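Local atomic coordinates of actin-related protein 8 (Homo sapiens, PDB entry 4FO0), a protein that binds ATP, has low basal ATPase activity, does not polymerize, and is a proposed core component of the chromatin-remodeling INO80 complex. Residues S14-V19 with G30-D34. Sequence-based numbering, arbitrary orientation.
Sequences SNFIIV and GRATD
S14 and N15 belong to a 3-10 segment begun earlier (phi/psi -69/-2 and -82/-14), F16 follows at -112/16, and I17-V19 extend as a strand. The partner runs antiparallel: G30 and R31 are extended, then a type I turn from R31 to D34 (A32 -58/-16, T33 -90/-21) bends the chain back, D34 N donating to R31 O at 2.9 Å. V19 and G30 are the hydrogen-bonded pair (CA-CA 5.5 Å): V19 N donates to G30 O at 2.7 Å, G30 N to V19 O at 3.2 Å. I18 and R31 are the non-hydrogen-bonded pair (CA-CA 4.5 Å), and A32 N donates to I17 O at 2.8 Å, carrying the pairing one residue past R31. This is the open end of the hairpin of strands 17-21 and 26-31 in the actin fold. Strand 200-205 runs parallel along the other edge of strand 17-21. G30, at phi/psi 179/173, adopts a fully extended backbone that glycine readily accepts. On the face of I18 and R31, the m,m rotamer of I18 brings CD1 within 4.1 Å of R31 CG. R31 (chi1 m, chi2 and chi3 t) is long enough to run back to the 3-10 segment, where NH1 donates to N15 O at 3.1 Å and also bonds Y199. N15, chi1 t, offers OD1 to T33 OG1 in a weak 3.4 Å bond. The acceptor D34 OD2 takes R31 N at 2.9 Å, tying down the turn. Small A32 packs its CB 4.1 Å from V19 CG2 and 4.2 Å from I17 CB, and against A559 of helix 553-563.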
loop_
_atom_site.group_PDB
_atom_site.type_symbol
_atom_site.label_atom_id
_atom_site.label_comp_id
_atom_site.label_asym_id
_atom_site.label_seq_id
_atom_site.Cartn_x
_atom_site.Cartn_y
_atom_site.Cartn_z
ATOM N N SER A 14 -12.258 -24.802 0.435
ATOM C CA SER A 14 -11.769 -23.436 0.530
ATOM C C SER A 14 -12.266 -22.708 1.782
ATOM O O SER A 14 -11.915 -21.553 2.014
ATOM C CB SER A 14 -12.114 -22.648 -0.734
ATOM O OG SER A 14 -13.512 -22.592 -0.944
ATOM N N ASN A 15 -13.097 -23.375 2.577
ATOM C CA ASN A 15 -13.563 -22.789 3.820
ATOM C C ASN A 15 -12.510 -22.992 4.891
ATOM O O ASN A 15 -12.547 -22.350 5.938
ATOM C CB ASN A 15 -14.895 -23.394 4.270
ATOM C CG ASN A 15 -15.506 -22.652 5.477
ATOM O OD1 ASN A 15 -15.850 -21.470 5.382
ATOM N ND2 ASN A 15 -15.656 -23.353 6.605
ATOM N N PHE A 16 -11.563 -23.879 4.606
ATOM C CA PHE A 16 -10.518 -24.224 5.557
ATOM C C PHE A 16 -9.147 -23.752 5.115
ATOM O O PHE A 16 -8.120 -24.182 5.637
ATOM C CB PHE A 16 -10.543 -25.719 5.830
ATOM C CG PHE A 16 -11.761 -26.131 6.559
ATOM C CD1 PHE A 16 -11.814 -26.027 7.939
ATOM C CD2 PHE A 16 -12.892 -26.539 5.867
ATOM C CE1 PHE A 16 -12.962 -26.367 8.618
ATOM C CE2 PHE A 16 -14.040 -26.879 6.539
ATOM C CZ PHE A 16 -14.079 -26.791 7.920
ATOM N N ILE A 17 -9.146 -22.841 4.157
ATOM C CA ILE A 17 -7.916 -22.227 3.723
ATOM C C ILE A 17 -7.940 -20.735 4.026
ATOM O O ILE A 17 -8.794 -20.006 3.513
ATOM C CB ILE A 17 -7.708 -22.489 2.249
ATOM C CG1 ILE A 17 -7.476 -23.993 2.051
ATOM C CG2 ILE A 17 -6.558 -21.643 1.727
ATOM C CD1 ILE A 17 -7.461 -24.424 0.616
ATOM N N ILE A 18 -7.032 -20.290 4.893
ATOM C CA ILE A 18 -6.914 -18.861 5.204
ATOM C C ILE A 18 -5.947 -18.163 4.250
ATOM O O ILE A 18 -4.800 -18.596 4.088
ATOM C CB ILE A 18 -6.413 -18.605 6.620
ATOM C CG1 ILE A 18 -7.364 -19.199 7.656
ATOM C CG2 ILE A 18 -6.289 -17.115 6.851
ATOM C CD1 ILE A 18 -8.723 -18.602 7.609
ATOM N N VAL A 19 -6.415 -17.099 3.602
ATOM C CA VAL A 19 -5.563 -16.340 2.690
ATOM C C VAL A 19 -5.073 -15.057 3.354
ATOM O O VAL A 19 -5.871 -14.246 3.840
ATOM C CB VAL A 19 -6.275 -16.043 1.364
ATOM C CG1 VAL A 19 -5.414 -15.162 0.470
ATOM C CG2 VAL A 19 -6.608 -17.351 0.659
ATOM N N GLY A 30 -8.616 -13.493 5.276
ATOM C CA GLY A 30 -9.928 -14.122 5.224
ATOM C C GLY A 30 -9.884 -15.558 4.751
ATOM O O GLY A 30 -8.831 -16.043 4.339
ATOM N N ARG A 31 -11.020 -16.249 4.821
ATOM C CA ARG A 31 -11.143 -17.583 4.225
ATOM C C ARG A 31 -11.180 -17.451 2.711
ATOM O O ARG A 31 -11.716 -16.471 2.169
ATOM C CB ARG A 31 -12.433 -18.268 4.665
ATOM C CG ARG A 31 -12.580 -18.489 6.140
ATOM C CD ARG A 31 -13.994 -18.904 6.458
ATOM N NE ARG A 31 -14.281 -18.785 7.888
ATOM C CZ ARG A 31 -14.206 -19.790 8.756
ATOM N NH1 ARG A 31 -13.841 -21.007 8.353
ATOM N NH2 ARG A 31 -14.489 -19.581 10.035
ATOM N N ALA A 32 -10.634 -18.441 2.020
ATOM C CA ALA A 32 -10.673 -18.439 0.558
ATOM C C ALA A 32 -12.111 -18.375 0.010
ATOM O O ALA A 32 -12.325 -18.065 -1.154
ATOM C CB ALA A 32 -9.936 -19.652 0.013
ATOM N N THR A 33 -13.093 -18.656 0.857
ATOM C CA THR A 33 -14.495 -18.573 0.457
ATOM C C THR A 33 -15.113 -17.198 0.682
ATOM O O THR A 33 -16.128 -16.864 0.070
ATOM C CB THR A 33 -15.362 -19.638 1.168
ATOM O OG1 THR A 33 -15.119 -19.605 2.583
ATOM C CG2 THR A 33 -15.019 -21.003 0.639
ATOM N N ASP A 34 -14.521 -16.400 1.566
ATOM C CA ASP A 34 -15.042 -15.054 1.804
ATOM C C ASP A 34 -14.989 -14.257 0.495
ATOM O O ASP A 34 -14.086 -14.428 -0.332
ATOM C CB ASP A 34 -14.301 -14.360 2.951
ATOM C CG ASP A 34 -14.480 -15.081 4.301
ATOM O OD1 ASP A 34 -15.515 -15.759 4.481
ATOM O OD2 ASP A 34 -13.597 -14.965 5.187
#